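Local structure of S-adenosylmethionine:tRNA ribosyltransferase-isomerase (Thermus thermophilus, 1WDI) at residues A[193-196]-A[197-201]; A[244-248]-A[249-253]; A[50-53]-A[54-58]; A[325-328]-A[329-333]. The protein probably transfers and isomerises the ribose moiety of S-adenosylmethionine onto the 7-aminomethyl group of a 7-deazaguanine base in tRNA, giving epoxyqueuosine. All blocks are in the same frame, centred on the assembly; numbering follows the deposited sequence.

Interaction 1: A[193-196]-A[197-201]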
loop_
_atom_site.group_PDB
_atom_site.type_symbol
_atom_site.label_atom_id
_atom_site.label_comp_id
_atom_site.label_asym_id
_atom_site.label_seq_id
_atom_site.Cartn_x
_atom_site.Cartn_y
_atom_site.Cartn_z
ATOM N N LEU A 193 -14.958 -12.887 -3.871
ATOM C CA LEU A 193 -13.671 -13.520 -4.134
ATOM C C LEU A 193 -13.026 -13.944 -2.825
ATOM O O LEU A 193 -12.500 -15.050 -2.708
ATOM C CB LEU A 193 -12.743 -12.557 -4.880
ATOM C CG LEU A 193 -11.304 -13.035 -5.094
ATOM C CD1 LEU A 193 -11.308 -14.429 -5.713
ATOM C CD2 LEU A 193 -10.568 -12.034 -5.990
ATOM N N LEU A 194 -13.065 -13.059 -1.838
ATOM C CA LEU A 194 -12.487 -13.378 -0.544
ATOM C C LEU A 194 -13.159 -14.621 0.044
ATOM O O LEU A 194 -12.481 -15.529 0.517
ATOM C CB LEU A 194 -12.621 -12.181 0.411
ATOM C CG LEU A 194 -11.708 -10.985 0.083
ATOM C CD1 LEU A 194 -11.978 -9.821 1.042
ATOM C CD2 LEU A 194 -10.240 -11.426 0.185
ATOM N N GLU A 195 -14.487 -14.680 -0.010
ATOM C CA GLU A 195 -15.201 -15.834 0.533
ATOM C C GLU A 195 -14.834 -17.119 -0.205
ATOM O O GLU A 195 -14.605 -18.156 0.421
ATOM C CB GLU A 195 -16.713 -15.611 0.466
ATOM C CG GLU A 195 -17.529 -16.655 1.221
ATOM C CD GLU A 195 -17.074 -16.829 2.667
ATOM O OE1 GLU A 195 -16.775 -15.814 3.333
ATOM O OE2 GLU A 195 -17.027 -17.982 3.143
ATOM N N ARG A 196 -14.774 -17.059 -1.533
ATOM C CA ARG A 196 -14.411 -18.240 -2.306
ATOM C C ARG A 196 -13.033 -18.730 -1.860
ATOM O O ARG A 196 -12.798 -19.933 -1.752
ATOM C CB ARG A 196 -14.402 -17.916 -3.806
ATOM C CG ARG A 196 -15.796 -17.641 -4.389
ATOM C CD ARG A 196 -15.705 -17.109 -5.815
ATOM N NE ARG A 196 -15.019 -18.050 -6.694
ATOM C CZ ARG A 196 -14.235 -17.694 -7.707
ATOM N NH1 ARG A 196 -14.035 -16.405 -7.975
ATOM N NH2 ARG A 196 -13.649 -18.630 -8.449
ATOM N N LEU A 197 -12.122 -17.796 -1.594
ATOM C CA LEU A 197 -10.781 -18.164 -1.146
ATOM C C LEU A 197 -10.842 -18.850 0.224
ATOM O O LEU A 197 -10.148 -19.840 0.462
ATOM C CB LEU A 197 -9.883 -16.916 -1.093
ATOM C CG LEU A 197 -9.514 -16.331 -2.467
ATOM C CD1 LEU A 197 -8.903 -14.939 -2.327
ATOM C CD2 LEU A 197 -8.549 -17.283 -3.159
ATOM N N ARG A 198 -11.674 -18.328 1.122
ATOM C CA ARG A 198 -11.819 -18.929 2.449
ATOM C C ARG A 198 -12.344 -20.346 2.274
ATOM O O ARG A 198 -11.840 -21.296 2.873
ATOM C CB ARG A 198 -12.821 -18.148 3.312
ATOM C CG ARG A 198 -12.499 -16.682 3.529
ATOM C CD ARG A 198 -13.312 -16.115 4.698
ATOM N NE ARG A 198 -13.028 -14.700 4.926
ATOM C CZ ARG A 198 -13.626 -13.697 4.287
ATOM N NH1 ARG A 198 -14.558 -13.942 3.372
ATOM N NH2 ARG A 198 -13.283 -12.444 4.560
ATOM N N GLU A 199 -13.362 -20.481 1.434
ATOM C CA GLU A 199 -13.969 -21.779 1.186
ATOM C C GLU A 199 -12.993 -22.827 0.659
ATOM O O GLU A 199 -13.216 -24.026 0.833
ATOM C CB GLU A 199 -15.164 -21.616 0.246
ATOM C CG GLU A 199 -16.415 -21.134 0.979
ATOM C CD GLU A 199 -17.570 -20.819 0.048
ATOM O OE1 GLU A 199 -17.789 -21.580 -0.916
ATOM O OE2 GLU A 199 -18.267 -19.813 0.291
ATOM N N MET A 200 -11.908 -22.399 0.021
ATOM C CA MET A 200 -10.950 -23.384 -0.463
ATOM C C MET A 200 -9.737 -23.511 0.458
ATOM O O MET A 200 -8.713 -24.069 0.079
ATOM C CB MET A 200 -10.501 -23.069 -1.892
ATOM C CG MET A 200 -9.737 -21.778 -2.065
ATOM S SD MET A 200 -9.073 -21.741 -3.726
ATOM C CE MET A 200 -7.765 -22.953 -3.576
ATOM N N GLY A 201 -9.859 -22.986 1.671
ATOM C CA GLY A 201 -8.773 -23.095 2.630
ATOM C C GLY A 201 -7.589 -22.159 2.470
ATOM O O GLY A 201 -6.510 -22.449 2.977
#
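The guanidinium of Arg198 has CB of Glu195 at its edge, in plane, and the Glu195 carboxylate beside it, the two flat groups turned 27° apart. One nitrogen makes the pairing: Arg198 NH1 stands 2.9 Å from Glu195 OE1 in a salt bridge, but the N-H is bent away from the oxygen, at 128°, and the hydrogen bond within it is weak. The two side chains cross at about a right angle. Glu195 has CG anti to its backbone nitrogen (chi1 -170°) and then bends at chi2, while Arg198 runs extended from CG to NE to meet it. The other carboxylate oxygen, Glu195 OE2, lies 3.6 Å from Glu199 OE2; the Arg198 charge probably offsets part of this like-charge approach. With an alanine in place of Glu195, the Arg198 guanidinium would probably lose its mate and be freer to turn. A different side of the helix is apolar: Leu193 CG rests 4.1 Å from Leu197 CD1, and both leucines pack on Pro49 of helix 48-51. Arg196 sends NH1 to the carbonyl oxygen of Arg46. Backbone bonds from Leu197, Arg198 and Glu199 keep the i to i-4 pattern, and Met200 N to Arg196 O is weak. Gly201, with positive phi, then takes the C-prime position, its N bonded to Arg198 O at 2.9 Å, in the Schellman motif that ends helix 191-199.

Interaction 2: A[244-248]-A[249-253]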
loop_
_atom_site.group_PDB
_atom_site.type_symbol
_atom_site.label_atom_id
_atom_site.label_comp_id
_atom_site.label_asym_id
_atom_site.label_seq_id
_atom_site.Cartn_x
_atom_site.Cartn_y
_atom_site.Cartn_z
ATOM N N ASN A 244 5.427 -17.460 9.479
ATOM C CA ASN A 244 6.554 -18.300 9.852
ATOM C C ASN A 244 6.190 -19.775 9.909
ATOM O O ASN A 244 6.978 -20.628 9.498
ATOM C CB ASN A 244 7.144 -17.831 11.184
ATOM C CG ASN A 244 7.677 -16.418 11.104
ATOM O OD1 ASN A 244 8.222 -16.015 10.075
ATOM N ND2 ASN A 244 7.526 -15.657 12.185
ATOM N N ARG A 245 4.995 -20.088 10.401
ATOM C CA ARG A 245 4.570 -21.482 10.457
ATOM C C ARG A 245 4.394 -22.007 9.025
ATOM O O ARG A 245 4.756 -23.140 8.719
ATOM C CB ARG A 245 3.260 -21.605 11.257
ATOM C CG ARG A 245 2.727 -23.027 11.415
ATOM C CD ARG A 245 1.809 -23.141 12.640
ATOM N NE ARG A 245 0.873 -22.021 12.701
ATOM C CZ ARG A 245 -0.238 -21.925 11.978
ATOM N NH1 ARG A 245 -0.576 -22.895 11.139
ATOM N NH2 ARG A 245 -0.994 -20.839 12.068
ATOM N N ALA A 246 3.844 -21.181 8.143
ATOM C CA ALA A 246 3.648 -21.590 6.750
ATOM C C ALA A 246 4.994 -21.919 6.100
ATOM O O ALA A 246 5.134 -22.936 5.416
ATOM C CB ALA A 246 2.948 -20.485 5.970
ATOM N N LYS A 247 5.984 -21.055 6.315
ATOM C CA LYS A 247 7.316 -21.272 5.752
ATOM C C LYS A 247 7.908 -22.559 6.312
ATOM O O LYS A 247 8.463 -23.365 5.573
ATOM C CB LYS A 247 8.235 -20.084 6.077
ATOM C CG LYS A 247 9.708 -20.289 5.700
ATOM C CD LYS A 247 9.878 -20.608 4.223
ATOM C CE LYS A 247 11.349 -20.725 3.836
ATOM N NZ LYS A 247 11.506 -21.030 2.381
ATOM N N ALA A 248 7.777 -22.755 7.620
ATOM C CA ALA A 248 8.298 -23.957 8.259
ATOM C C ALA A 248 7.644 -25.207 7.670
ATOM O O ALA A 248 8.277 -26.256 7.562
ATOM C CB ALA A 248 8.050 -23.900 9.766
ATOM N N GLU A 249 6.378 -25.089 7.282
ATOM C CA GLU A 249 5.648 -26.223 6.721
ATOM C C GLU A 249 5.691 -26.284 5.196
ATOM O O GLU A 249 4.995 -27.091 4.585
ATOM C CB GLU A 249 4.194 -26.186 7.189
ATOM C CG GLU A 249 4.049 -26.087 8.698
ATOM C CD GLU A 249 2.601 -26.052 9.145
ATOM O OE1 GLU A 249 1.758 -25.490 8.409
ATOM O OE2 GLU A 249 2.311 -26.574 10.241
ATOM N N GLY A 250 6.502 -25.428 4.581
ATOM C CA GLY A 250 6.604 -25.436 3.132
ATOM C C GLY A 250 5.390 -24.910 2.380
ATOM O O GLY A 250 5.232 -25.187 1.191
ATOM N N ARG A 251 4.524 -24.159 3.061
ATOM C CA ARG A 251 3.341 -23.594 2.415
ATOM C C ARG A 251 3.655 -22.203 1.843
ATOM O O ARG A 251 4.476 -21.470 2.386
ATOM C CB ARG A 251 2.177 -23.536 3.412
ATOM C CG ARG A 251 1.674 -24.931 3.822
ATOM C CD ARG A 251 0.409 -24.887 4.691
ATOM N NE ARG A 251 0.646 -24.451 6.067
ATOM C CZ ARG A 251 0.236 -23.292 6.577
ATOM N NH1 ARG A 251 -0.438 -22.425 5.833
ATOM N NH2 ARG A 251 0.489 -23.002 7.847
ATOM N N ARG A 252 3.003 -21.846 0.744
ATOM C CA ARG A 252 3.262 -20.564 0.088
ATOM C C ARG A 252 2.714 -19.315 0.759
ATOM O O ARG A 252 1.575 -19.291 1.228
ATOM C CB ARG A 252 2.741 -20.589 -1.351
ATOM C CG ARG A 252 3.301 -21.717 -2.196
ATOM C CD ARG A 252 2.895 -21.556 -3.647
ATOM N NE ARG A 252 1.444 -21.628 -3.839
ATOM C CZ ARG A 252 0.856 -21.646 -5.032
ATOM N NH1 ARG A 252 1.599 -21.594 -6.131
ATOM N NH2 ARG A 252 -0.469 -21.729 -5.132
ATOM N N VAL A 253 3.547 -18.277 0.796
ATOM C CA VAL A 253 3.150 -16.989 1.336
ATOM C C VAL A 253 2.961 -16.144 0.079
ATOM O O VAL A 253 3.917 -15.884 -0.659
ATOM C CB VAL A 253 4.249 -16.385 2.237
ATOM C CG1 VAL A 253 3.845 -14.989 2.690
ATOM C CG2 VAL A 253 4.464 -17.278 3.450
HETATM O O HOH W 1 0.033 -25.818 11.145
#
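From CB outward, Arg251 lies along the last helical turn, over Ala246. Its CB sits 3.6 Å from Ala246 O, the oxygen that also accepts the Arg251 backbone N at 2.7 Å. The chain bends at chi3 (-74°), which folds the guanidinium back over Ala246: CA of Ala246 lies over one face, 3.6 Å above the plane and offset toward the rim, and Ala246 CB is 3.9 Å from NH1. At the edge, in plane, is CD of Glu249. Arg251 NE and NH2 both donate to the single oxygen Glu249 OE1, each at 2.8 Å, a side-on grip in which NE meets the oxygen nearly along its C-O bond while NH2 comes from above the carboxylate plane. NH2 also lies 3.5 Å from Arg245 NH1, two like charges with Glu249 close by; a water that donates to Glu249 OE2 and accepts from Arg245 NH1 joins those two side chains. NH1, at the tip, reaches Glu203 and the carbonyl oxygen of Gly55. A leucine in place of Arg251 would probably leave the Glu249 carboxylate without its two-nitrogen mate and take the NH1 partner from Glu203 and Gly55 O. Gly250, with positive phi, is the C-prime residue of a Schellman motif, its N bonded to Lys247 O. The motif ends helix 237-248 and turns the chain toward strand 253-256, with Ala246, Arg251 and Val253 all packing on strand 57-73.

Interaction 3: A[50-53]-A[54-58]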
loop_
_atom_site.group_PDB
_atom_site.type_symbol
_atom_site.label_atom_id
_atom_site.label_comp_id
_atom_site.label_asym_id
_atom_site.label_seq_id
_atom_site.Cartn_x
_atom_site.Cartn_y
_atom_site.Cartn_z
ATOM N N GLU A 50 -8.141 -20.649 -8.856
ATOM C CA GLU A 50 -7.598 -21.699 -9.713
ATOM C C GLU A 50 -6.098 -21.857 -9.550
ATOM O O GLU A 50 -5.559 -22.952 -9.720
ATOM C CB GLU A 50 -7.854 -21.376 -11.184
ATOM C CG GLU A 50 -9.216 -21.734 -11.708
ATOM C CD GLU A 50 -9.379 -21.292 -13.147
ATOM O OE1 GLU A 50 -8.395 -21.399 -13.913
ATOM O OE2 GLU A 50 -10.485 -20.845 -13.512
ATOM N N PHE A 51 -5.420 -20.759 -9.238
ATOM C CA PHE A 51 -3.973 -20.789 -9.110
ATOM C C PHE A 51 -3.448 -20.898 -7.697
ATOM O O PHE A 51 -2.245 -20.995 -7.482
ATOM C CB PHE A 51 -3.382 -19.573 -9.817
ATOM C CG PHE A 51 -3.739 -19.515 -11.272
ATOM C CD1 PHE A 51 -4.915 -18.901 -11.691
ATOM C CD2 PHE A 51 -2.944 -20.157 -12.216
ATOM C CE1 PHE A 51 -5.301 -18.931 -13.029
ATOM C CE2 PHE A 51 -3.321 -20.193 -13.561
ATOM C CZ PHE A 51 -4.503 -19.580 -13.967
ATOM N N LEU A 52 -4.348 -20.891 -6.726
ATOM C CA LEU A 52 -3.923 -21.026 -5.347
ATOM C C LEU A 52 -4.324 -22.414 -4.880
ATOM O O LEU A 52 -4.923 -23.184 -5.638
ATOM C CB LEU A 52 -4.591 -19.963 -4.479
ATOM C CG LEU A 52 -4.293 -18.513 -4.860
ATOM C CD1 LEU A 52 -4.862 -17.593 -3.788
ATOM C CD2 LEU A 52 -2.789 -18.308 -4.995
ATOM N N ARG A 53 -3.979 -22.748 -3.646
ATOM C CA ARG A 53 -4.365 -24.042 -3.109
ATOM C C ARG A 53 -4.523 -23.985 -1.601
ATOM O O ARG A 53 -3.986 -23.095 -0.944
ATOM C CB ARG A 53 -3.369 -25.127 -3.529
ATOM C CG ARG A 53 -1.919 -24.813 -3.289
ATOM C CD ARG A 53 -1.090 -25.288 -4.478
ATOM N NE ARG A 53 0.337 -25.145 -4.221
ATOM C CZ ARG A 53 1.279 -25.192 -5.154
ATOM N NH1 ARG A 53 0.955 -25.379 -6.426
ATOM N NH2 ARG A 53 2.551 -25.051 -4.810
ATOM N N PRO A 54 -5.300 -24.917 -1.033
ATOM C CA PRO A 54 -5.483 -24.898 0.419
ATOM C C PRO A 54 -4.140 -24.859 1.136
ATOM O O PRO A 54 -3.233 -25.626 0.819
ATOM C CB PRO A 54 -6.282 -26.179 0.693
ATOM C CG PRO A 54 -5.929 -27.075 -0.467
ATOM C CD PRO A 54 -5.915 -26.115 -1.634
ATOM N N GLY A 55 -4.010 -23.949 2.093
ATOM C CA GLY A 55 -2.753 -23.840 2.807
ATOM C C GLY A 55 -1.983 -22.608 2.378
ATOM O O GLY A 55 -1.126 -22.135 3.117
ATOM N N ASP A 56 -2.267 -22.092 1.182
ATOM C CA ASP A 56 -1.594 -20.879 0.732
ATOM C C ASP A 56 -1.946 -19.792 1.740
ATOM O O ASP A 56 -3.052 -19.771 2.282
ATOM C CB ASP A 56 -2.093 -20.426 -0.646
ATOM C CG ASP A 56 -1.428 -21.164 -1.794
ATOM O OD1 ASP A 56 -0.351 -21.764 -1.597
ATOM O OD2 ASP A 56 -1.981 -21.119 -2.910
ATOM N N VAL A 57 -1.002 -18.901 2.003
ATOM C CA VAL A 57 -1.249 -17.806 2.925
ATOM C C VAL A 57 -1.234 -16.519 2.112
ATOM O O VAL A 57 -0.190 -16.101 1.601
ATOM C CB VAL A 57 -0.172 -17.717 4.022
ATOM C CG1 VAL A 57 -0.478 -16.544 4.947
ATOM C CG2 VAL A 57 -0.127 -19.013 4.809
ATOM N N LEU A 58 -2.404 -15.905 1.992
ATOM C CA LEU A 58 -2.562 -14.667 1.244
ATOM C C LEU A 58 -2.462 -13.507 2.239
ATOM O O LEU A 58 -3.273 -13.393 3.160
ATOM C CB LEU A 58 -3.926 -14.680 0.550
ATOM C CG LEU A 58 -4.180 -13.903 -0.743
ATOM C CD1 LEU A 58 -3.094 -14.189 -1.765
ATOM C CD2 LEU A 58 -5.543 -14.312 -1.294
#
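The first torsion of Asp56 (chi1 -82°) sets CG beside its own backbone nitrogen and carries the carboxylate back to the Arg53 amide; that of Arg53 (chi1 50°), with CG lodged between its nitrogen and carbonyl carbon, only brings this CG beside the carboxylate. Asp56 OD2 accepts the backbone N of Arg53 at 2.7 Å, from 56° above the carboxylate plane. In return the Asp56 backbone N donates to Arg53 O at 2.9 Å, closing the type II beta turn whose third position is Gly55. The Arg53 guanidinium makes no salt bridge with Asp56: its NE stays 4.3 Å from OD1, which lies well out of the guanidinium plane, and of the Arg53 side chain only CG comes against the carboxylate oxygens. Leu52 packs beside the same acid, its CB 3.3 Å from Asp56 OD2, while its CD1 touches Leu58 CD2 at 4.2 Å as the chain enters strand 57-73. The buried carboxylate of Asp56 thus has an amide on OD2, and the same oxygen forms a salt bridge with Arg252. This cationic partner is likely to favour the ionised form of Asp56 and to help hold it across the turn.

Interaction 4: A[325-328]-A[329-333]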
loop_
_atom_site.group_PDB
_atom_site.type_symbol
_atom_site.label_atom_id
_atom_site.label_comp_id
_atom_site.label_asym_id
_atom_site.label_seq_id
_atom_site.Cartn_x
_atom_site.Cartn_y
_atom_site.Cartn_z
ATOM N N TYR A 325 5.503 -7.618 -19.737
ATOM C CA TYR A 325 4.896 -6.295 -19.837
ATOM C C TYR A 325 4.611 -5.928 -21.289
ATOM O O TYR A 325 3.589 -5.317 -21.592
ATOM C CB TYR A 325 5.793 -5.234 -19.194
ATOM C CG TYR A 325 5.441 -4.947 -17.747
ATOM C CD1 TYR A 325 5.631 -5.908 -16.756
ATOM C CD2 TYR A 325 4.898 -3.720 -17.378
ATOM C CE1 TYR A 325 5.287 -5.647 -15.424
ATOM C CE2 TYR A 325 4.548 -3.452 -16.060
ATOM C CZ TYR A 325 4.745 -4.417 -15.087
ATOM O OH TYR A 325 4.395 -4.143 -13.779
ATOM N N ARG A 326 5.513 -6.303 -22.189
ATOM C CA ARG A 326 5.309 -6.017 -23.604
ATOM C C ARG A 326 4.098 -6.824 -24.067
ATOM O O ARG A 326 3.274 -6.333 -24.832
ATOM C CB ARG A 326 6.552 -6.402 -24.408
ATOM C CG ARG A 326 7.116 -5.266 -25.240
ATOM C CD ARG A 326 8.622 -5.143 -25.061
ATOM N NE ARG A 326 9.319 -6.381 -25.399
ATOM C CZ ARG A 326 10.457 -6.761 -24.833
ATOM N NH1 ARG A 326 11.019 -5.993 -23.904
ATOM N NH2 ARG A 326 11.022 -7.909 -25.178
ATOM N N LEU A 327 3.988 -8.059 -23.586
ATOM C CA LEU A 327 2.859 -8.914 -23.939
ATOM C C LEU A 327 1.570 -8.281 -23.418
ATOM O O LEU A 327 0.563 -8.236 -24.121
ATOM C CB LEU A 327 3.021 -10.316 -23.330
ATOM C CG LEU A 327 1.868 -11.294 -23.626
ATOM C CD1 LEU A 327 1.828 -11.575 -25.130
ATOM C CD2 LEU A 327 2.049 -12.602 -22.850
ATOM N N ALA A 328 1.607 -7.795 -22.180
ATOM C CA ALA A 328 0.443 -7.159 -21.565
ATOM C C ALA A 328 -0.012 -5.986 -22.423
ATOM O O ALA A 328 -1.211 -5.806 -22.670
ATOM C CB ALA A 328 0.784 -6.677 -20.162
ATOM N N VAL A 329 0.946 -5.182 -22.870
ATOM C CA VAL A 329 0.626 -4.042 -23.718
ATOM C C VAL A 329 -0.035 -4.541 -25.009
ATOM O O VAL A 329 -1.126 -4.104 -25.369
ATOM C CB VAL A 329 1.892 -3.237 -24.089
ATOM C CG1 VAL A 329 1.549 -2.181 -25.148
ATOM C CG2 VAL A 329 2.463 -2.564 -22.846
ATOM N N ALA A 330 0.630 -5.469 -25.691
ATOM C CA ALA A 330 0.120 -6.024 -26.943
ATOM C C ALA A 330 -1.249 -6.692 -26.798
ATOM O O ALA A 330 -2.049 -6.678 -27.733
ATOM C CB ALA A 330 1.124 -7.019 -27.512
ATOM N N GLU A 331 -1.519 -7.274 -25.631
ATOM C CA GLU A 331 -2.792 -7.952 -25.390
ATOM C C GLU A 331 -3.916 -7.054 -24.877
ATOM O O GLU A 331 -4.983 -7.539 -24.488
ATOM C CB GLU A 331 -2.593 -9.131 -24.432
ATOM C CG GLU A 331 -1.941 -10.358 -25.062
ATOM C CD GLU A 331 -2.754 -10.927 -26.225
ATOM O OE1 GLU A 331 -3.994 -11.020 -26.106
ATOM O OE2 GLU A 331 -2.150 -11.293 -27.256
ATOM N N GLY A 332 -3.680 -5.748 -24.871
ATOM C CA GLY A 332 -4.705 -4.817 -24.432
ATOM C C GLY A 332 -4.975 -4.672 -22.938
ATOM O O GLY A 332 -6.014 -4.136 -22.561
ATOM N N TYR A 333 -4.069 -5.135 -22.082
ATOM C CA TYR A 333 -4.285 -4.992 -20.641
ATOM C C TYR A 333 -4.308 -3.518 -20.265
ATOM O O TYR A 333 -3.721 -2.688 -20.960
ATOM C CB TYR A 333 -3.175 -5.667 -19.830
ATOM C CG TYR A 333 -3.296 -7.164 -19.719
ATOM C CD1 TYR A 333 -2.972 -7.997 -20.794
ATOM C CD2 TYR A 333 -3.735 -7.755 -18.535
ATOM C CE1 TYR A 333 -3.081 -9.383 -20.684
ATOM C CE2 TYR A 333 -3.849 -9.136 -18.419
ATOM C CZ TYR A 333 -3.518 -9.943 -19.497
ATOM O OH TYR A 333 -3.618 -11.308 -19.371
#
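This is a helix C-cap, a Schellman motif at the end of helix 318-330, where the helix packs against strands 28-32 and 40-44 and the chain turns into the following loop. The last regular bonds run from Val329 N to Tyr325 O, from Ala330 N to Arg326 O and from Glu331 N to Leu327 O, this last at 2.7 Å. Beyond them the pattern changes: Gly332, whose positive phi suits glycine, is the C-prime residue, its N bonded to Val329 O at 3.1 Å, and Tyr333 N reaches back five residues to Ala328 O at 3.0 Å. Glu331 N adds only a weak bond to that same oxygen.

The inward contact of the motif is between apolar parts, the Ala328 methyl and the Tyr333 ring. Ala328 thus packs against the residue after C-prime, and both also touch Met30. On the side facing strand 40-44, Leu327 and Glu331 lie side by side and point the same way, with Leu327 CD1 4.0 Å from Glu331 CG; the glutamate bends at chi2 (-60°), and the meeting is made by its aliphatic part. Two tyrosine hydroxyls fix the ends of this piece to its surroundings, Tyr325 OH bonded to the backbone N of His302 and Tyr333 OH to ND1 of His42, while Arg28 makes a cation-pi contact with the Tyr333 ring. At the edge of that ring, near its plane, stands Ala328 O, 3.4 Å from Tyr333 CD1, whereas Ala328 CB approaches the same carbon at 4.0 Å from off the plane.

In the fold
Interactions 1, 2 and 4 are all helix ends closed by a Schellman glycine, whereas interaction 3 is a beta turn leading into strand 57-73. That turn lies between the first two: Gly55 pairs with Gly201 of interaction 1, and Val57 N with Arg252 O of interaction 2, so three chain segments converge there. Leucines pack at the join of interactions 1 and 3, while a salt bridge from the buried Asp56 to Arg252 marks the join of 2 and 3. The salt bridges within interactions 1 and 2 lie toward the surface. Interaction 4 stands apart, its nearest atoms about 10 Å from interaction 3, and has no salt bridge between its segments; its side chains meet through apolar and aromatic contacts.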